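C-1-tetrahydrofolate synthase, cytoplasmic, putative (Trypanosoma brucei, PDB 4CJX) probably catalyses both the NADP-dependent oxidation of methylenetetrahydrofolate and the hydrolysis of the resulting methenyl form, acting as a homodimer in one-carbon metabolism. Local coordinates at residues Arg31-Ala36 / Met172-Cys177; Pro148-Gln153 / Pro161-Cys166; Thr210-His215 / Ala224-Ala229. One frame throughout, in Å; residues are numbered along the deposited sequence. Where two conformers were deposited one is given.

Interaction 1 of 3, residues Arg31-Ala36 / Met172-Cys177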
# COMPACT_ATOMS: atom_id res chain seq x y z
N ARG B 31 9.68 1.04 -27.07
CA ARG B 31 9.79 2.23 -27.92
C ARG B 31 8.61 2.35 -28.87
O ARG B 31 8.02 3.43 -29.00
CB ARG B 31 11.11 2.25 -28.71
CG ARG B 31 12.36 1.97 -27.86
CD ARG B 31 13.62 2.60 -28.45
NE ARG B 31 14.84 1.82 -28.19
CZ ARG B 31 15.68 1.98 -27.16
NH1 ARG B 31 15.46 2.90 -26.20
NH2 ARG B 31 16.76 1.20 -27.06
N ALA B 32 8.24 1.25 -29.51
CA ALA B 32 7.04 1.20 -30.35
C ALA B 32 5.76 1.44 -29.55
O ALA B 32 4.84 2.08 -30.05
CB ALA B 32 6.95 -0.13 -31.08
N VAL B 33 5.67 0.92 -28.33
CA VAL B 33 4.49 1.16 -27.51
C VAL B 33 4.34 2.67 -27.13
O VAL B 33 3.26 3.26 -27.21
CB VAL B 33 4.50 0.27 -26.24
CG1 VAL B 33 3.46 0.73 -25.22
CG2 VAL B 33 4.25 -1.18 -26.61
N ALA B 34 5.46 3.26 -26.73
CA ALA B 34 5.54 4.67 -26.40
C ALA B 34 5.19 5.52 -27.62
O ALA B 34 4.39 6.43 -27.53
CB ALA B 34 6.94 5.00 -25.90
N LYS B 35 5.77 5.16 -28.77
CA LYS B 35 5.48 5.82 -30.05
C LYS B 35 3.96 5.88 -30.33
O LYS B 35 3.43 6.96 -30.65
CB LYS B 35 6.20 5.11 -31.19
CG LYS B 35 6.83 6.00 -32.24
N ALA B 36 3.27 4.75 -30.20
CA ALA B 36 1.83 4.70 -30.50
C ALA B 36 1.01 5.54 -29.53
O ALA B 36 0.15 6.33 -29.93
CB ALA B 36 1.31 3.26 -30.52
N MET B 172 1.89 -2.04 -16.14
CA MET B 172 0.55 -2.52 -16.40
C MET B 172 0.22 -2.37 -17.89
O MET B 172 -0.40 -3.25 -18.49
CB MET B 172 -0.50 -1.79 -15.52
CG MET B 172 -0.37 -2.01 -14.02
SD MET B 172 -0.12 -3.73 -13.52
CE MET B 172 -1.76 -4.43 -13.69
N GLU B 173 0.70 -1.29 -18.49
CA GLU B 173 0.51 -1.09 -19.93
C GLU B 173 1.24 -2.15 -20.77
O GLU B 173 0.72 -2.61 -21.79
CB GLU B 173 0.95 0.33 -20.33
CG GLU B 173 0.94 0.64 -21.82
CD GLU B 173 -0.46 0.70 -22.45
OE1 GLU B 173 -1.48 0.80 -21.73
OE2 GLU B 173 -0.51 0.64 -23.69
N LEU B 174 2.44 -2.53 -20.36
CA LEU B 174 3.16 -3.57 -21.07
C LEU B 174 2.50 -4.95 -20.90
O LEU B 174 2.47 -5.71 -21.85
CB LEU B 174 4.64 -3.58 -20.68
CG LEU B 174 5.34 -2.34 -21.25
CD1 LEU B 174 6.74 -2.25 -20.72
CD2 LEU B 174 5.39 -2.33 -22.76
N LEU B 175 1.96 -5.25 -19.71
CA LEU B 175 1.13 -6.47 -19.52
C LEU B 175 -0.13 -6.48 -20.41
O LEU B 175 -0.51 -7.51 -20.99
CB LEU B 175 0.76 -6.68 -18.06
CG LEU B 175 1.96 -7.05 -17.17
CD1 LEU B 175 1.59 -7.06 -15.69
CD2 LEU B 175 2.55 -8.41 -17.55
N ARG B 176 -0.76 -5.33 -20.53
CA ARG B 176 -1.92 -5.16 -21.40
C ARG B 176 -1.55 -5.46 -22.87
O ARG B 176 -2.29 -6.14 -23.60
CB ARG B 176 -2.40 -3.72 -21.25
CG ARG B 176 -3.71 -3.38 -21.89
CD ARG B 176 -3.86 -1.87 -21.90
NE ARG B 176 -5.16 -1.44 -22.40
CZ ARG B 176 -5.53 -0.17 -22.53
NH1 ARG B 176 -4.70 0.82 -22.20
NH2 ARG B 176 -6.75 0.12 -22.99
N CYS B 177 -0.40 -4.92 -23.29
CA CYS B 177 0.11 -5.13 -24.64
C CYS B 177 0.40 -6.61 -24.90
O CYS B 177 0.10 -7.12 -25.99
CB CYS B 177 1.39 -4.32 -24.88
SG CYS B 177 1.16 -2.53 -24.97

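Interaction 2 of 3, residues Pro148-Gln153 / Pro161-Cys166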
# COMPACT_ATOMS: atom_id res chain seq x y z
N PRO B 148 0.89 10.85 -0.36
CA PRO B 148 0.02 9.92 0.33
C PRO B 148 -1.44 10.01 -0.13
O PRO B 148 -2.04 8.98 -0.40
CB PRO B 148 0.18 10.32 1.79
CG PRO B 148 1.59 10.77 1.86
CD PRO B 148 1.82 11.50 0.58
N VAL B 149 -2.00 11.21 -0.23
CA VAL B 149 -3.40 11.32 -0.66
C VAL B 149 -3.62 10.65 -2.03
O VAL B 149 -4.68 10.10 -2.27
CB VAL B 149 -3.91 12.78 -0.63
CG1 VAL B 149 -3.30 13.60 -1.75
CG2 VAL B 149 -5.44 12.82 -0.70
N ASN B 150 -2.62 10.63 -2.89
CA ASN B 150 -2.79 9.99 -4.19
C ASN B 150 -2.43 8.47 -4.23
O ASN B 150 -3.19 7.64 -4.75
CB ASN B 150 -2.01 10.79 -5.22
CG ASN B 150 -2.64 12.15 -5.50
OD1 ASN B 150 -3.84 12.34 -5.39
ND2 ASN B 150 -1.81 13.11 -5.86
N VAL B 151 -1.30 8.12 -3.65
CA VAL B 151 -0.91 6.73 -3.59
C VAL B 151 -1.90 5.94 -2.71
O VAL B 151 -2.21 4.81 -3.03
CB VAL B 151 0.56 6.59 -3.12
CG1 VAL B 151 0.67 6.76 -1.62
CG2 VAL B 151 1.12 5.25 -3.56
N GLY B 152 -2.43 6.55 -1.66
CA GLY B 152 -3.43 5.90 -0.81
C GLY B 152 -4.75 5.51 -1.46
O GLY B 152 -5.59 4.93 -0.80
N GLN B 153 -4.92 5.83 -2.74
CA GLN B 153 -6.12 5.50 -3.51
C GLN B 153 -6.06 4.21 -4.30
O GLN B 153 -7.07 3.70 -4.75
CB GLN B 153 -6.34 6.56 -4.58
CG GLN B 153 -6.41 7.96 -4.06
CD GLN B 153 -7.78 8.46 -4.27
OE1 GLN B 153 -8.65 8.21 -3.46
NE2 GLN B 153 -8.01 9.07 -5.42
N PRO B 161 -8.56 5.34 -9.80
CA PRO B 161 -7.79 6.49 -9.36
C PRO B 161 -7.46 7.47 -10.51
O PRO B 161 -7.21 7.04 -11.65
CB PRO B 161 -6.52 5.86 -8.78
CG PRO B 161 -6.37 4.58 -9.49
CD PRO B 161 -7.75 4.10 -9.83
N ALA B 162 -7.46 8.76 -10.20
CA ALA B 162 -7.08 9.80 -11.16
C ALA B 162 -5.67 9.58 -11.69
O ALA B 162 -5.45 9.54 -12.90
CB ALA B 162 -7.17 11.15 -10.49
N ILE B 163 -4.74 9.41 -10.75
CA ILE B 163 -3.31 9.35 -11.05
C ILE B 163 -2.77 8.01 -10.57
O ILE B 163 -3.18 7.50 -9.53
CB ILE B 163 -2.51 10.49 -10.34
CG1 ILE B 163 -3.36 11.75 -10.18
CG2 ILE B 163 -1.25 10.83 -11.12
CD1 ILE B 163 -2.61 12.99 -9.69
N VAL B 164 -1.86 7.43 -11.34
CA VAL B 164 -1.10 6.25 -10.94
C VAL B 164 0.40 6.52 -11.22
O VAL B 164 0.72 7.14 -12.23
CB VAL B 164 -1.58 5.03 -11.74
CG1 VAL B 164 -0.77 3.80 -11.41
CG2 VAL B 164 -3.06 4.76 -11.47
N PRO B 165 1.32 6.03 -10.36
CA PRO B 165 2.72 6.34 -10.60
C PRO B 165 3.16 5.81 -11.97
O PRO B 165 2.66 4.77 -12.42
CB PRO B 165 3.45 5.64 -9.46
CG PRO B 165 2.43 5.43 -8.40
CD PRO B 165 1.13 5.26 -9.12
N CYS B 166 4.04 6.55 -12.63
CA CYS B 166 4.30 6.35 -14.04
C CYS B 166 4.92 4.97 -14.35
O CYS B 166 4.50 4.29 -15.29
CB CYS B 166 5.19 7.49 -14.55
SG CYS B 166 4.47 9.12 -14.22
O HOH W 1 -4.31 8.24 -7.20

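Interaction 3 of 3, residues Thr210-His215 / Ala224-Ala229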
# COMPACT_ATOMS: atom_id res chain seq x y z
N THR B 210 -2.21 -13.41 -7.25
CA THR B 210 -1.61 -13.73 -5.95
C THR B 210 -0.16 -13.25 -5.94
O THR B 210 0.72 -13.88 -6.54
CB THR B 210 -1.66 -15.24 -5.70
OG1 THR B 210 -3.02 -15.65 -5.74
CG2 THR B 210 -1.07 -15.63 -4.32
N VAL B 211 0.07 -12.13 -5.26
CA VAL B 211 1.32 -11.40 -5.36
C VAL B 211 2.28 -11.75 -4.22
O VAL B 211 1.92 -11.75 -3.04
CB VAL B 211 1.05 -9.87 -5.33
CG1 VAL B 211 2.35 -9.08 -5.35
CG2 VAL B 211 0.15 -9.47 -6.50
N THR B 212 3.51 -12.03 -4.57
CA THR B 212 4.54 -12.18 -3.58
C THR B 212 5.54 -11.06 -3.83
O THR B 212 5.91 -10.83 -4.97
CB THR B 212 5.29 -13.51 -3.75
OG1 THR B 212 4.37 -14.59 -3.62
CG2 THR B 212 6.35 -13.63 -2.74
N VAL B 213 5.97 -10.40 -2.77
CA VAL B 213 6.97 -9.36 -2.83
C VAL B 213 8.26 -9.84 -2.18
O VAL B 213 8.25 -10.40 -1.08
CB VAL B 213 6.53 -8.11 -2.07
CG1 VAL B 213 7.67 -7.09 -2.04
CG2 VAL B 213 5.29 -7.51 -2.74
N VAL B 214 9.35 -9.56 -2.88
CA VAL B 214 10.68 -9.98 -2.52
C VAL B 214 11.62 -8.76 -2.70
O VAL B 214 11.22 -7.75 -3.30
CB VAL B 214 10.99 -11.19 -3.44
CG1 VAL B 214 12.33 -11.11 -4.11
CG2 VAL B 214 10.74 -12.52 -2.74
N HIS B 215 12.84 -8.86 -2.17
CA HIS B 215 13.84 -7.77 -2.25
C HIS B 215 15.14 -8.24 -2.87
O HIS B 215 15.42 -9.44 -2.87
CB HIS B 215 14.13 -7.24 -0.86
CG HIS B 215 12.94 -6.62 -0.21
ND1 HIS B 215 12.71 -5.26 -0.24
CD2 HIS B 215 11.88 -7.17 0.42
CE1 HIS B 215 11.58 -5.00 0.39
NE2 HIS B 215 11.05 -6.14 0.79
N ALA B 224 14.66 -17.65 -5.82
CA ALA B 224 14.65 -18.68 -6.86
C ALA B 224 13.36 -19.50 -6.81
O ALA B 224 12.68 -19.70 -7.82
CB ALA B 224 15.85 -19.58 -6.70
N ASP B 225 13.04 -19.98 -5.61
CA ASP B 225 11.83 -20.74 -5.39
C ASP B 225 10.57 -19.95 -5.79
O ASP B 225 9.66 -20.48 -6.40
CB ASP B 225 11.74 -21.04 -3.91
CG ASP B 225 10.65 -22.01 -3.59
OD1 ASP B 225 10.70 -23.17 -4.10
OD2 ASP B 225 9.75 -21.64 -2.79
N ILE B 226 10.54 -18.66 -5.44
CA ILE B 226 9.39 -17.83 -5.71
C ILE B 226 9.27 -17.56 -7.22
O ILE B 226 8.20 -17.73 -7.80
CB ILE B 226 9.44 -16.56 -4.83
CG1 ILE B 226 9.10 -16.96 -3.38
CG2 ILE B 226 8.45 -15.49 -5.34
CD1 ILE B 226 9.54 -15.97 -2.31
N VAL B 227 10.39 -17.18 -7.85
CA VAL B 227 10.39 -16.89 -9.30
C VAL B 227 9.97 -18.16 -10.07
O VAL B 227 9.24 -18.06 -11.06
CB VAL B 227 11.80 -16.41 -9.79
CG1 VAL B 227 11.90 -16.43 -11.30
CG2 VAL B 227 12.13 -15.03 -9.25
N ARG B 228 10.45 -19.32 -9.64
CA ARG B 228 10.14 -20.60 -10.31
C ARG B 228 8.65 -20.88 -10.35
O ARG B 228 8.13 -21.55 -11.25
CB ARG B 228 10.83 -21.77 -9.61
CG ARG B 228 12.30 -21.94 -9.95
CD ARG B 228 12.90 -23.15 -9.26
NE ARG B 228 14.35 -23.13 -9.37
CZ ARG B 228 15.22 -23.16 -8.36
NH1 ARG B 228 14.81 -23.25 -7.10
NH2 ARG B 228 16.52 -23.10 -8.63
N ALA B 229 7.94 -20.37 -9.35
CA ALA B 229 6.53 -20.62 -9.27
C ALA B 229 5.69 -19.50 -9.90
O ALA B 229 4.46 -19.57 -9.89
CB ALA B 229 6.16 -20.84 -7.80

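Interaction 1 of 3, residues Arg31-Ala36 / Met172-Cys177
Val33 carries the whole contact for residues 31-36, reaching with both methyl groups toward Glu173, Leu174 and Cys177 of helix 166-178. Two residues earlier, Arg31 takes no part in the contact and touches the bound diaminopyrimidine-ureido inhibitor. At Val33 the CB points at the facing helix, and CG1 lies anti to the backbone N (chi1 167°), a setting in which the two methyls straddle the sulfur of Cys177. In the conformer described, CG2 sits 3.7 Å from Cys177 SG; it reaches on to Leu174 CD2 at 4.2 Å, whereas CG1 comes to 4.2 Å from Glu173 CG. That methylene is the nearest atom of Glu173, but its carboxylate oxygen OE2 stands hardly farther from the same methyl. The other oxygen, OE1, takes a hydrogen bond of 3.3 Å from Arg176 NH1 through its syn lone pair, part of a salt bridge within the same helix. Ala34, next in sequence, packs instead on Pro298 and Ser302 of helix 296-316. That helix also meets Val33 through Val299 and Leu174 through Val296, so it packs against residues of both helices. The short axes run nearly perpendicular, at 99°, and stay 11.5 Å apart. No hydrogen bond joins the two segments; the contact probably rests on van der Waals packing at a partly exposed apolar spot bordered by a carboxylate.

Interaction 2 of 3, residues Pro148-Gln153 / Pro161-Cys166
The short helix 148-151 and the extended loop that leads into helix 166-178 face each other within the NAD(P)-binding family region, with Asn150 against Ile163 and Gln153 against Pro161. Asn150 ND2 lies 3.9 Å from Ile163 CD1, the amide meeting the far end of the isoleucine chain at a slant. The CG1 branch of Ile163 is anti to its carbonyl carbon and chi2 is extended at -171°, which carries CD1 out to the amide; chi1, at -31°, is displaced from a staggered value. The amide nitrogen is held by hydrogen bonds to Asp142 OD2 and Pro139 O, so the apolar methyl meets a nitrogen that already has two acceptors. At the other end the two CB atoms of Gln153 and Pro161 are 4.3 Å apart. Between these two contacts a bridging water joins the backbones: it donates to Asn150 O at 2.8 Å and to Ile163 O at 2.7 Å, linking the helix to the loop where no direct hydrogen bond does. The loop ends at Pro165, the N-cap of helix 166-178, while Val164 O accepts from Asn307 ND2 of helix 296-316. Helix 148-151 also lies at the dimer interface, where Val149 packs on Val149 of the second subunit and Gln153 on its Pro148. Ile163 stands about 9 Å from Ile195, an NADP-binding residue, measured between side chains.

Interaction 3 of 3, residues Thr210-His215 / Ala224-Ala229
Ile226 of helix 220-228 sets its two methyl-bearing branches on Thr212 and Val214, alternate residues of strand 210-214 whose CB atoms both point at the helix. The apolar contacts make up the entire direct interaction. Ile226 CG2 lies 3.8 Å from Thr212 CG2, and Ile226 CD1 reaches 3.7 Å from Val214 CG2 as those two side chains pass in opposite directions. CD1 of Ile226 also stands 4.0 Å from Thr212 CG2, so the isoleucine spans both strand residues. The extended chi2 (161°) carries CD1 to Val214 CG2, while CG2 stays at Thr212.

The polar interactions lead out of the contact. Thr212 turns CG2 anti to its own N, meeting the isoleucine with a methyl while the hydroxyl OG1 pairs by hydrogen bond with Thr212 OG1 of the second subunit. Thr210 OG1 likewise bonds with Thr218 OG1 of that subunit, and Asp225 OD2 forms a salt bridge with its Arg186.

Strand and helix form a unit of the Rossmann-type NADP-binding domain, a parallel sheet with helices on both faces; Ser216, an NADP-binding residue, lies just past the strand. Strand 210-214 is an outermost strand of the six-stranded parallel sheet within the chain, bonded by its backbone to strand 186-190. Its opposite edge pairs antiparallel with the second subunit, continuing the sheet across the dimer. Helix 220-228 covers one face, where Ile226 also meets Val188, while Val211 and Val213 turn to helix 197-206 on the other.

Overall arrangement
Interaction 1 joins the catalytic family region to the NAD(P)-binding region, whereas interactions 2 and 3 lie wholly within the latter. Along the chain, interaction 2 falls between the two segments of interaction 1, and interaction 3 follows both. Their centres are 21 to 25 Å apart and none touches another. Interactions 1 and 2 are linked through helix 166-178, which the loop of interaction 2 enters and whose later part takes part in interaction 1; helix 296-316 borders both. Interactions 2 and 3 both touch the second subunit, so the subunit interface is built at two separate places, at interaction 3 through a sheet that runs on into the other subunit.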